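Local coordinates for protein lovastatin nonaketide synthase, polyketide synthase component (Aspergillus terreus, PDB 7CPX) that builds the polyketide precursor of lovastatin from nine malonyl-CoA units, working with an enoyl reductase partner, LovC, and holding the growing chain on its acyl carrier domain, at residues E9-P21 and E246-A259. The protein carries 2 engineered substitutions. Numbering follows the deposited sequence.
Sequences EPIVVVGSGCRFP and EAVCSVVLKTLSQA
Strands 11-19 and 247-255 pair antiparallel inside the ketosynthase domain, where Arg19 and Val248 trade two backbone hydrogen bonds, Arg19 N to Val248 O and Val248 N to Arg19 O, each 2.9 Å. Gly17 and Ser250 repeat the exchange, and Val12 and Lys254 do so farther along. Between the Gly17-Ser250 and Val12-Lys254 pairs the register slips by one residue: Val14 N gives to Val252 O at 3.1 Å, while Val252 N gives to Gly15 O at 2.9 Å. Val14 and Gly15 together face Val252, a beta bulge. The pair lies in the sheet of the N-terminal half of the thiolase fold, between strands 203-209 and 268-277, with helices on both faces. Val13 sits with Val251 and Leu253 on one; Val13 CG2 meets Leu253 CD2 at 3.4 Å, and Leu253 goes on to touch helix 183-196. On the other face, Val248 and Ser250 pack against helix 97-113, whose Glu104 and Glu108 form salt bridges with Arg19. At one end, Ala247 CB rests over the Phe20 ring, 3.7 Å from its centroid, and Cys249 CB lies at the edge. The Ala247 side chain is about 9 Å from that of His367, a predicted active-site residue. At the opposite end of the pair, Pro10 O accepts from Leu256 N (3.0 Å) in the first turn of helix 256-261. Val12 CG1, set between its backbone N and carbonyl carbon (chi1 77°), faces Ala259 CB, which Val14 CG1 also meets, at 3.7 Å.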
ATOM      1  N   GLU A   9      55.356  -3.184 -26.624  1.00 86.91           N
ATOM      2  CA  GLU A   9      56.075  -3.085 -25.365  1.00 86.91           C
ATOM      3  C   GLU A   9      55.301  -3.818 -24.273  1.00 86.91           C
ATOM      4  O   GLU A   9      54.114  -3.528 -24.061  1.00 86.91           O
ATOM      5  CB  GLU A   9      56.286  -1.625 -24.974  1.00 86.91           C
ATOM      6  CG  GLU A   9      57.076  -1.450 -23.689  1.00 86.91           C
ATOM      7  CD  GLU A   9      57.648  -0.055 -23.542  1.00 86.91           C
ATOM      8  OE1 GLU A   9      57.335   0.810 -24.385  1.00 86.91           O
ATOM      9  OE2 GLU A   9      58.414   0.175 -22.582  1.00 86.91           O
ATOM     10  N   PRO A  10      55.920  -4.762 -23.565  1.00 86.27           N
ATOM     11  CA  PRO A  10      55.169  -5.545 -22.577  1.00 86.27           C
ATOM     12  C   PRO A  10      54.786  -4.730 -21.358  1.00 86.27           C
ATOM     13  O   PRO A  10      55.652  -4.290 -20.595  1.00 86.27           O
ATOM     14  CB  PRO A  10      56.142  -6.671 -22.214  1.00 86.27           C
ATOM     15  CG  PRO A  10      57.481  -6.077 -22.433  1.00 86.27           C
ATOM     16  CD  PRO A  10      57.335  -5.168 -23.618  1.00 86.27           C
ATOM     17  N   ILE A  11      53.483  -4.523 -21.166  1.00 80.99           N
ATOM     18  CA  ILE A  11      53.035  -3.853 -19.962  1.00 80.99           C
ATOM     19  C   ILE A  11      53.396  -4.724 -18.765  1.00 80.99           C
ATOM     20  O   ILE A  11      53.694  -5.913 -18.899  1.00 80.99           O
ATOM     21  CB  ILE A  11      51.526  -3.577 -20.031  1.00 80.99           C
ATOM     22  CG1 ILE A  11      51.209  -2.742 -21.272  1.00 80.99           C
ATOM     23  CG2 ILE A  11      51.050  -2.864 -18.789  1.00 80.99           C
ATOM     24  CD1 ILE A  11      52.012  -1.464 -21.388  1.00 80.99           C
ATOM     25  N   VAL A  12      53.394  -4.121 -17.582  1.00 83.61           N
ATOM     26  CA  VAL A  12      53.847  -4.819 -16.386  1.00 83.61           C
ATOM     27  C   VAL A  12      52.922  -4.494 -15.222  1.00 83.61           C
ATOM     28  O   VAL A  12      52.618  -3.324 -14.967  1.00 83.61           O
ATOM     29  CB  VAL A  12      55.306  -4.454 -16.055  1.00 83.61           C
ATOM     30  CG1 VAL A  12      55.392  -3.089 -15.422  1.00 83.61           C
ATOM     31  CG2 VAL A  12      55.920  -5.493 -15.160  1.00 83.61           C
ATOM     32  N   VAL A  13      52.470  -5.534 -14.526  1.00 82.05           N
ATOM     33  CA  VAL A  13      51.755  -5.381 -13.264  1.00 82.05           C
ATOM     34  C   VAL A  13      52.799  -5.197 -12.170  1.00 82.05           C
ATOM     35  O   VAL A  13      53.526  -6.137 -11.828  1.00 82.05           O
ATOM     36  CB  VAL A  13      50.861  -6.587 -12.967  1.00 82.05           C
ATOM     37  CG1 VAL A  13      50.125  -6.374 -11.660  1.00 82.05           C
ATOM     38  CG2 VAL A  13      49.880  -6.827 -14.092  1.00 82.05           C
ATOM     39  N   VAL A  14      52.868  -3.984 -11.620  1.00 86.78           N
ATOM     40  CA  VAL A  14      53.817  -3.671 -10.560  1.00 86.78           C
ATOM     41  C   VAL A  14      53.205  -3.808  -9.173  1.00 86.78           C
ATOM     42  O   VAL A  14      53.943  -3.988  -8.195  1.00 86.78           O
ATOM     43  CB  VAL A  14      54.370  -2.245 -10.727  1.00 86.78           C
ATOM     44  CG1 VAL A  14      55.120  -2.117 -12.032  1.00 86.78           C
ATOM     45  CG2 VAL A  14      53.243  -1.226 -10.676  1.00 86.78           C
ATOM     46  N   GLY A  15      51.887  -3.714  -9.058  1.00 86.80           N
ATOM     47  CA  GLY A  15      51.235  -3.824  -7.770  1.00 86.80           C
ATOM     48  C   GLY A  15      49.755  -4.054  -7.949  1.00 86.80           C
ATOM     49  O   GLY A  15      49.193  -3.810  -9.022  1.00 86.80           O
ATOM     50  N   SER A  16      49.125  -4.527  -6.877  1.00 86.34           N
ATOM     51  CA  SER A  16      47.709  -4.844  -6.932  1.00 86.34           C
ATOM     52  C   SER A  16      47.075  -4.635  -5.567  1.00 86.34           C
ATOM     53  O   SER A  16      47.732  -4.745  -4.529  1.00 86.34           O
ATOM     54  CB  SER A  16      47.478  -6.284  -7.404  1.00 86.34           C
ATOM     55  OG  SER A  16      48.136  -7.210  -6.558  1.00 86.34           O
ATOM     56  N   GLY A  17      45.791  -4.328  -5.593  1.00 84.99           N
ATOM     57  CA  GLY A  17      44.998  -4.233  -4.379  1.00 84.99           C
ATOM     58  C   GLY A  17      43.697  -4.977  -4.568  1.00 84.99           C
ATOM     59  O   GLY A  17      42.990  -4.772  -5.554  1.00 84.99           O
ATOM     60  N   CYS A  18      43.386  -5.844  -3.610  1.00 85.34           N
ATOM     61  CA  CYS A  18      42.313  -6.810  -3.784  1.00 85.34           C
ATOM     62  C   CYS A  18      41.371  -6.787  -2.593  1.00 85.34           C
ATOM     63  O   CYS A  18      41.813  -6.774  -1.442  1.00 85.34           O
ATOM     64  CB  CYS A  18      42.882  -8.221  -3.967  1.00 85.34           C
ATOM     65  SG  CYS A  18      43.746  -8.467  -5.531  1.00 85.34           S
ATOM     66  N   ARG A  19      40.074  -6.780  -2.885  1.00 82.69           N
ATOM     67  CA  ARG A  19      39.015  -7.065  -1.925  1.00 82.69           C
ATOM     68  C   ARG A  19      38.251  -8.226  -2.540  1.00 82.69           C
ATOM     69  O   ARG A  19      37.339  -8.021  -3.345  1.00 82.69           O
ATOM     70  CB  ARG A  19      38.121  -5.865  -1.681  1.00 82.69           C
ATOM     71  CG  ARG A  19      38.828  -4.677  -1.073  1.00 82.69           C
ATOM     72  CD  ARG A  19      39.281  -4.955   0.343  1.00 82.69           C
ATOM     73  NE  ARG A  19      39.831  -3.757   0.962  1.00 82.69           N
ATOM     74  CZ  ARG A  19      39.101  -2.801   1.518  1.00 82.69           C
ATOM     75  NH1 ARG A  19      37.781  -2.878   1.569  1.00 82.69           N
ATOM     76  NH2 ARG A  19      39.708  -1.737   2.031  1.00 82.69           N
ATOM     77  N   PHE A  20      38.655  -9.441  -2.189  1.00 80.58           N
ATOM     78  CA  PHE A  20      38.099 -10.649  -2.761  1.00 80.58           C
ATOM     79  C   PHE A  20      37.453 -11.496  -1.675  1.00 80.58           C
ATOM     80  O   PHE A  20      37.829 -11.407  -0.502  1.00 80.58           O
ATOM     81  CB  PHE A  20      39.182 -11.467  -3.471  1.00 80.58           C
ATOM     82  CG  PHE A  20      39.391 -11.077  -4.901  1.00 80.58           C
ATOM     83  CD1 PHE A  20      39.986  -9.873  -5.222  1.00 80.58           C
ATOM     84  CD2 PHE A  20      38.997 -11.916  -5.923  1.00 80.58           C
ATOM     85  CE1 PHE A  20      40.182  -9.510  -6.536  1.00 80.58           C
ATOM     86  CE2 PHE A  20      39.188 -11.561  -7.240  1.00 80.58           C
ATOM     87  CZ  PHE A  20      39.783 -10.356  -7.550  1.00 80.58           C
ATOM     88  N   PRO A  21      36.482 -12.329  -2.032  1.00 80.07           N
ATOM     89  CA  PRO A  21      35.749 -13.075  -1.010  1.00 80.07           C
ATOM     90  C   PRO A  21      36.646 -14.087  -0.318  1.00 80.07           C
ATOM     91  O   PRO A  21      37.606 -14.604  -0.894  1.00 80.07           O
ATOM     92  CB  PRO A  21      34.631 -13.755  -1.805  1.00 80.07           C
ATOM     93  CG  PRO A  21      35.201 -13.926  -3.164  1.00 80.07           C
ATOM     94  CD  PRO A  21      36.128 -12.766  -3.394  1.00 80.07           C
ATOM     95  N   GLU A 246      31.522 -11.307  -5.150  1.00 82.04           N
ATOM     96  CA  GLU A 246      31.868  -9.927  -4.847  1.00 82.04           C
ATOM     97  C   GLU A 246      33.381  -9.782  -4.863  1.00 82.04           C
ATOM     98  O   GLU A 246      34.079 -10.430  -4.076  1.00 82.04           O
ATOM     99  CB  GLU A 246      31.319  -9.507  -3.488  1.00 82.04           C
ATOM    100  CG  GLU A 246      29.828  -9.339  -3.435  1.00 82.04           C
ATOM    101  CD  GLU A 246      29.400  -8.554  -2.216  1.00 82.04           C
ATOM    102  OE1 GLU A 246      30.158  -8.540  -1.223  1.00 82.04           O
ATOM    103  OE2 GLU A 246      28.317  -7.931  -2.249  1.00 82.04           O
ATOM    104  N   ALA A 247      33.887  -8.926  -5.744  1.00 79.40           N
ATOM    105  CA  ALA A 247      35.317  -8.692  -5.810  1.00 79.40           C
ATOM    106  C   ALA A 247      35.574  -7.301  -6.363  1.00 79.40           C
ATOM    107  O   ALA A 247      34.893  -6.851  -7.291  1.00 79.40           O
ATOM    108  CB  ALA A 247      36.016  -9.747  -6.672  1.00 79.40           C
ATOM    109  N   VAL A 248      36.556  -6.627  -5.777  1.00 79.15           N
ATOM    110  CA  VAL A 248      37.041  -5.342  -6.258  1.00 79.15           C
ATOM    111  C   VAL A 248      38.550  -5.464  -6.394  1.00 79.15           C
ATOM    112  O   VAL A 248      39.259  -5.615  -5.392  1.00 79.15           O
ATOM    113  CB  VAL A 248      36.664  -4.188  -5.323  1.00 79.15           C
ATOM    114  CG1 VAL A 248      37.153  -2.872  -5.895  1.00 79.15           C
ATOM    115  CG2 VAL A 248      35.162  -4.159  -5.112  1.00 79.15           C
ATOM    116  N   CYS A 249      39.042  -5.391  -7.622  1.00 78.71           N
ATOM    117  CA  CYS A 249      40.458  -5.549  -7.910  1.00 78.71           C
ATOM    118  C   CYS A 249      40.994  -4.270  -8.526  1.00 78.71           C
ATOM    119  O   CYS A 249      40.275  -3.564  -9.236  1.00 78.71           O
ATOM    120  CB  CYS A 249      40.702  -6.723  -8.860  1.00 78.71           C
ATOM    121  SG  CYS A 249      42.446  -7.071  -9.175  1.00 78.71           S
ATOM    122  N   SER A 250      42.253  -3.968  -8.235  1.00 79.59           N
ATOM    123  CA  SER A 250      42.957  -2.868  -8.868  1.00 79.59           C
ATOM    124  C   SER A 250      44.367  -3.334  -9.178  1.00 79.59           C
ATOM    125  O   SER A 250      45.016  -3.955  -8.336  1.00 79.59           O
ATOM    126  CB  SER A 250      42.991  -1.628  -7.969  1.00 79.59           C
ATOM    127  OG  SER A 250      41.681  -1.210  -7.635  1.00 79.59           O
ATOM    128  N   VAL A 251      44.834  -3.041 -10.387  1.00 78.27           N
ATOM    129  CA  VAL A 251      46.136  -3.488 -10.853  1.00 78.27           C
ATOM    130  C   VAL A 251      46.854  -2.294 -11.461  1.00 78.27           C
ATOM    131  O   VAL A 251      46.352  -1.680 -12.408  1.00 78.27           O
ATOM    132  CB  VAL A 251      46.004  -4.629 -11.874  1.00 78.27           C
ATOM    133  CG1 VAL A 251      47.220  -4.705 -12.761  1.00 78.27           C
ATOM    134  CG2 VAL A 251      45.787  -5.948 -11.159  1.00 78.27           C
ATOM    135  N   VAL A 252      48.021  -1.964 -10.920  1.00 81.77           N
ATOM    136  CA  VAL A 252      48.830  -0.880 -11.462  1.00 81.77           C
ATOM    137  C   VAL A 252      49.631  -1.430 -12.633  1.00 81.77           C
ATOM    138  O   VAL A 252      50.418  -2.368 -12.474  1.00 81.77           O
ATOM    139  CB  VAL A 252      49.750  -0.285 -10.388  1.00 81.77           C
ATOM    140  CG1 VAL A 252      50.458   0.949 -10.920  1.00 81.77           C
ATOM    141  CG2 VAL A 252      48.955   0.052  -9.140  1.00 81.77           C
ATOM    142  N   LEU A 253      49.433  -0.847 -13.809  1.00 77.75           N
ATOM    143  CA  LEU A 253      50.059  -1.289 -15.040  1.00 77.75           C
ATOM    144  C   LEU A 253      50.993  -0.205 -15.551  1.00 77.75           C
ATOM    145  O   LEU A 253      50.673   0.987 -15.489  1.00 77.75           O
ATOM    146  CB  LEU A 253      49.004  -1.602 -16.101  1.00 77.75           C
ATOM    147  CG  LEU A 253      48.014  -2.712 -15.767  1.00 77.75           C
ATOM    148  CD1 LEU A 253      46.989  -2.859 -16.868  1.00 77.75           C
ATOM    149  CD2 LEU A 253      48.752  -4.009 -15.564  1.00 77.75           C
ATOM    150  N   LYS A 254      52.148  -0.626 -16.056  1.00 83.49           N
ATOM    151  CA  LYS A 254      53.115   0.295 -16.626  1.00 83.49           C
ATOM    152  C   LYS A 254      53.865  -0.425 -17.732  1.00 83.49           C
ATOM    153  O   LYS A 254      53.892  -1.656 -17.793  1.00 83.49           O
ATOM    154  CB  LYS A 254      54.097   0.811 -15.571  1.00 83.49           C
ATOM    155  CG  LYS A 254      53.430   1.366 -14.329  1.00 83.49           C
ATOM    156  CD  LYS A 254      54.442   1.835 -13.307  1.00 83.49           C
ATOM    157  CE  LYS A 254      55.235   3.031 -13.806  1.00 83.49           C
ATOM    158  NZ  LYS A 254      56.081   3.639 -12.743  1.00 83.49           N
ATOM    159  N   THR A 255      54.473   0.358 -18.615  1.00 84.54           N
ATOM    160  CA  THR A 255      55.372  -0.227 -19.594  1.00 84.54           C
ATOM    161  C   THR A 255      56.604  -0.753 -18.870  1.00 84.54           C
ATOM    162  O   THR A 255      57.120  -0.112 -17.950  1.00 84.54           O
ATOM    163  CB  THR A 255      55.772   0.797 -20.656  1.00 84.54           C
ATOM    164  OG1 THR A 255      56.789   1.661 -20.137  1.00 84.54           O
ATOM    165  CG2 THR A 255      54.575   1.632 -21.079  1.00 84.54           C
ATOM    166  N   LEU A 256      57.067  -1.934 -19.281  1.00 87.44           N
ATOM    167  CA  LEU A 256      58.161  -2.579 -18.566  1.00 87.44           C
ATOM    168  C   LEU A 256      59.332  -1.624 -18.383  1.00 87.44           C
ATOM    169  O   LEU A 256      59.901  -1.523 -17.289  1.00 87.44           O
ATOM    170  CB  LEU A 256      58.600  -3.836 -19.318  1.00 87.44           C
ATOM    171  CG  LEU A 256      59.699  -4.681 -18.671  1.00 87.44           C
ATOM    172  CD1 LEU A 256      59.322  -5.064 -17.255  1.00 87.44           C
ATOM    173  CD2 LEU A 256      59.960  -5.924 -19.502  1.00 87.44           C
ATOM    174  N   SER A 257      59.688  -0.889 -19.438  1.00 87.92           N
ATOM    175  CA  SER A 257      60.754   0.097 -19.321  1.00 87.92           C
ATOM    176  C   SER A 257      60.390   1.182 -18.317  1.00 87.92           C
ATOM    177  O   SER A 257      61.234   1.608 -17.519  1.00 87.92           O
ATOM    178  CB  SER A 257      61.045   0.713 -20.689  1.00 87.92           C
ATOM    179  OG  SER A 257      59.895   1.360 -21.206  1.00 87.92           O
ATOM    180  N   GLN A 258      59.138   1.645 -18.343  1.00 86.82           N
ATOM    181  CA  GLN A 258      58.719   2.689 -17.413  1.00 86.82           C
ATOM    182  C   GLN A 258      58.790   2.202 -15.973  1.00 86.82           C
ATOM    183  O   GLN A 258      59.201   2.947 -15.076  1.00 86.82           O
ATOM    184  CB  GLN A 258      57.303   3.157 -17.749  1.00 86.82           C
ATOM    185  CG  GLN A 258      56.814   4.313 -16.894  1.00 86.82           C
ATOM    186  CD  GLN A 258      57.633   5.572 -17.094  1.00 86.82           C
ATOM    187  OE1 GLN A 258      58.037   5.894 -18.211  1.00 86.82           O
ATOM    188  NE2 GLN A 258      57.889   6.289 -16.006  1.00 86.82           N
ATOM    189  N   ALA A 259      58.376   0.959 -15.726  1.00 87.30           N
ATOM    190  CA  ALA A 259      58.464   0.416 -14.376  1.00 87.30           C
ATOM    191  C   ALA A 259      59.914   0.279 -13.934  1.00 87.30           C
ATOM    192  O   ALA A 259      60.260   0.627 -12.799  1.00 87.30           O
ATOM    193  CB  ALA A 259      57.757  -0.936 -14.304  1.00 87.30           C
TER